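Local coordinates for protein amine Dehydrogenase (PDB 1JMX) that probably forms the beta-propeller subunit of a quinohemoprotein amine dehydrogenase, an oxidoreductase that oxidises amines with a quinone cofactor and heme c, at residues 212-216 against 247-253. Numbering follows the deposited sequence.
Sequences MLYTI and TQEFADL
Residues 212-216 are extended and lie within strand 209-218. Residues 247-250 belong to a strand that begins earlier, and the chain then turns a corner at Ala-251. The two strand axes approach to 8.7 Å and cross at -67°. Strand 230-239 separates them, so contact is through side chains. Leu-213 (m,t) packs its CD2 3.9 Å from CE2 of Phe-250, whose chi1 p brings the ring over. Tyr-214 (chi1 p, 65°) reaches across the gap. Tyr-214 OH donates a 2.8 Å hydrogen bond to Glu-249 OE2 and lies 3.6 Å from Thr-247 CB. Glu-249 (chi1 m, chi2 p) thereby presents its carboxylate, and the same oxygen forms a salt bridge with Arg-189. Thr-215 CG2 packs 3.8 Å from Leu-253 CD1, past the corner; their CA atoms are 7.9 Å apart. Ile-216 CG2 touches Glu-249 CG at 4.0 Å. The two strands flank strand 230-239 with antiparallel pairing, consistent with a twisted propeller blade. Ile-270 of strand 269-274 packs on Leu-213 and Phe-250.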
ATOM      1  N   MET B 212      20.760 -19.300   0.479  1.00 14.43           N
ATOM      2  CA  MET B 212      19.844 -18.187   0.663  1.00 14.45           C
ATOM      3  C   MET B 212      20.469 -17.211   1.639  1.00 15.71           C
ATOM      4  O   MET B 212      21.262 -17.612   2.486  1.00 16.58           O
ATOM      5  CB  MET B 212      18.512 -18.663   1.250  1.00 13.12           C
ATOM      6  CG  MET B 212      17.742 -19.639   0.391  1.00 14.27           C
ATOM      7  SD  MET B 212      16.072 -19.869   0.981  1.00 15.39           S
ATOM      8  CE  MET B 212      16.362 -20.746   2.499  1.00 13.28           C
ATOM      9  N   LEU B 213      20.161 -15.924   1.486  1.00 15.83           N
ATOM     10  CA  LEU B 213      20.649 -14.914   2.418  1.00 14.39           C
ATOM     11  C   LEU B 213      19.562 -14.759   3.480  1.00 14.57           C
ATOM     12  O   LEU B 213      18.397 -15.124   3.265  1.00 14.00           O
ATOM     13  CB  LEU B 213      20.852 -13.557   1.740  1.00 13.59           C
ATOM     14  CG  LEU B 213      21.873 -13.324   0.626  1.00 13.56           C
ATOM     15  CD1 LEU B 213      21.852 -11.851   0.284  1.00 12.07           C
ATOM     16  CD2 LEU B 213      23.260 -13.753   1.051  1.00 12.98           C
ATOM     17  N   TYR B 214      19.957 -14.251   4.636  1.00 13.94           N
ATOM     18  CA  TYR B 214      19.029 -14.002   5.721  1.00 14.60           C
ATOM     19  C   TYR B 214      19.568 -12.844   6.541  1.00 14.97           C
ATOM     20  O   TYR B 214      20.715 -12.439   6.359  1.00 15.61           O
ATOM     21  CB  TYR B 214      18.837 -15.254   6.597  1.00 14.43           C
ATOM     22  CG  TYR B 214      20.055 -15.724   7.365  1.00 13.92           C
ATOM     23  CD1 TYR B 214      20.361 -15.198   8.622  1.00 12.13           C
ATOM     24  CD2 TYR B 214      20.884 -16.729   6.852  1.00 14.49           C
ATOM     25  CE1 TYR B 214      21.457 -15.662   9.352  1.00 12.78           C
ATOM     26  CE2 TYR B 214      21.990 -17.199   7.576  1.00 14.13           C
ATOM     27  CZ  TYR B 214      22.263 -16.658   8.822  1.00 12.09           C
ATOM     28  OH  TYR B 214      23.336 -17.112   9.532  1.00 13.83           O
ATOM     29  N   THR B 215      18.713 -12.250   7.367  1.00 15.84           N
ATOM     30  CA  THR B 215      19.134 -11.167   8.243  1.00 15.99           C
ATOM     31  C   THR B 215      18.796 -11.640   9.640  1.00 16.16           C
ATOM     32  O   THR B 215      17.906 -12.474   9.818  1.00 16.09           O
ATOM     33  CB  THR B 215      18.402  -9.823   7.965  1.00 16.82           C
ATOM     34  OG1 THR B 215      16.995  -9.975   8.180  1.00 19.12           O
ATOM     35  CG2 THR B 215      18.656  -9.341   6.545  1.00 14.92           C
ATOM     36  N   ILE B 216      19.534 -11.156  10.627  1.00 16.27           N
ATOM     37  CA  ILE B 216      19.281 -11.550  12.004  1.00 16.89           C
ATOM     38  C   ILE B 216      19.718 -10.428  12.930  1.00 18.39           C
ATOM     39  O   ILE B 216      20.650  -9.690  12.617  1.00 19.16           O
ATOM     40  CB  ILE B 216      20.010 -12.879  12.366  1.00 15.91           C
ATOM     41  CG1 ILE B 216      19.448 -13.445  13.672  1.00 15.04           C
ATOM     42  CG2 ILE B 216      21.524 -12.665  12.450  1.00 16.33           C
ATOM     43  CD1 ILE B 216      20.000 -14.787  14.062  1.00 15.17           C
ATOM     44  N   THR B 247      25.758 -22.020   8.028  1.00 22.58           N
ATOM     45  CA  THR B 247      25.227 -20.677   8.217  1.00 22.00           C
ATOM     46  C   THR B 247      26.349 -19.813   8.776  1.00 23.24           C
ATOM     47  O   THR B 247      27.239 -20.314   9.471  1.00 23.42           O
ATOM     48  CB  THR B 247      24.078 -20.633   9.238  1.00 20.78           C
ATOM     49  OG1 THR B 247      24.591 -20.939  10.539  1.00 19.32           O
ATOM     50  CG2 THR B 247      22.974 -21.614   8.870  1.00 21.13           C
ATOM     51  N   GLN B 248      26.311 -18.520   8.471  1.00 22.91           N
ATOM     52  CA  GLN B 248      27.317 -17.605   8.977  1.00 23.98           C
ATOM     53  C   GLN B 248      27.064 -16.165   8.555  1.00 23.69           C
ATOM     54  O   GLN B 248      26.804 -15.894   7.380  1.00 24.88           O
ATOM     55  CB  GLN B 248      28.720 -18.043   8.546  1.00 26.04           C
ATOM     56  CG  GLN B 248      29.246 -17.432   7.264  1.00 28.28           C
ATOM     57  CD  GLN B 248      30.691 -17.004   7.422  1.00 31.27           C
ATOM     58  OE1 GLN B 248      31.606 -17.834   7.375  1.00 31.82           O
ATOM     59  NE2 GLN B 248      30.903 -15.711   7.663  1.00 32.34           N
ATOM     60  N   GLU B 249      27.119 -15.251   9.522  1.00 22.67           N
ATOM     61  CA  GLU B 249      26.924 -13.831   9.240  1.00 23.00           C
ATOM     62  C   GLU B 249      28.205 -13.292   8.599  1.00 23.69           C
ATOM     63  O   GLU B 249      29.311 -13.646   9.024  1.00 24.42           O
ATOM     64  CB  GLU B 249      26.596 -13.067  10.519  1.00 22.62           C
ATOM     65  CG  GLU B 249      25.276 -13.466  11.154  1.00 23.24           C
ATOM     66  CD  GLU B 249      25.313 -14.845  11.781  1.00 25.00           C
ATOM     67  OE1 GLU B 249      26.325 -15.182  12.433  1.00 28.08           O
ATOM     68  OE2 GLU B 249      24.328 -15.595  11.640  1.00 24.28           O
ATOM     69  N   PHE B 250      28.062 -12.463   7.567  1.00 23.39           N
ATOM     70  CA  PHE B 250      29.227 -11.921   6.862  1.00 23.00           C
ATOM     71  C   PHE B 250      29.349 -10.396   6.802  1.00 22.87           C
ATOM     72  O   PHE B 250      30.197  -9.870   6.080  1.00 20.96           O
ATOM     73  CB  PHE B 250      29.298 -12.497   5.439  1.00 21.39           C
ATOM     74  CG  PHE B 250      28.111 -12.155   4.577  1.00 19.83           C
ATOM     75  CD1 PHE B 250      28.122 -11.016   3.773  1.00 19.95           C
ATOM     76  CD2 PHE B 250      26.993 -12.983   4.547  1.00 19.10           C
ATOM     77  CE1 PHE B 250      27.038 -10.708   2.954  1.00 19.48           C
ATOM     78  CE2 PHE B 250      25.901 -12.682   3.727  1.00 18.02           C
ATOM     79  CZ  PHE B 250      25.926 -11.543   2.931  1.00 18.56           C
ATOM     80  N   ALA B 251      28.517  -9.693   7.562  1.00 24.52           N
ATOM     81  CA  ALA B 251      28.547  -8.236   7.550  1.00 25.68           C
ATOM     82  C   ALA B 251      27.422  -7.595   8.348  1.00 26.21           C
ATOM     83  O   ALA B 251      26.341  -8.167   8.501  1.00 25.77           O
ATOM     84  CB  ALA B 251      28.471  -7.735   6.113  1.00 25.61           C
ATOM     85  N   ASP B 252      27.683  -6.397   8.861  1.00 26.25           N
ATOM     86  CA  ASP B 252      26.652  -5.671   9.572  1.00 27.44           C
ATOM     87  C   ASP B 252      25.816  -5.049   8.459  1.00 25.11           C
ATOM     88  O   ASP B 252      26.355  -4.555   7.469  1.00 23.79           O
ATOM     89  CB  ASP B 252      27.230  -4.573  10.473  1.00 32.03           C
ATOM     90  CG  ASP B 252      26.144  -3.835  11.248  1.00 37.50           C
ATOM     91  OD1 ASP B 252      25.785  -2.701  10.859  1.00 41.50           O
ATOM     92  OD2 ASP B 252      25.608  -4.407  12.225  1.00 39.73           O
ATOM     93  N   LEU B 253      24.502  -5.145   8.598  1.00 22.81           N
ATOM     94  CA  LEU B 253      23.572  -4.609   7.616  1.00 22.74           C
ATOM     95  C   LEU B 253      23.568  -3.076   7.530  1.00 22.67           C
ATOM     96  O   LEU B 253      23.201  -2.391   8.489  1.00 22.97           O
ATOM     97  CB  LEU B 253      22.164  -5.118   7.937  1.00 21.27           C
ATOM     98  CG  LEU B 253      20.996  -4.986   6.955  1.00 20.90           C
ATOM     99  CD1 LEU B 253      19.860  -5.855   7.455  1.00 19.85           C
ATOM    100  CD2 LEU B 253      20.540  -3.538   6.806  1.00 21.00           C
TER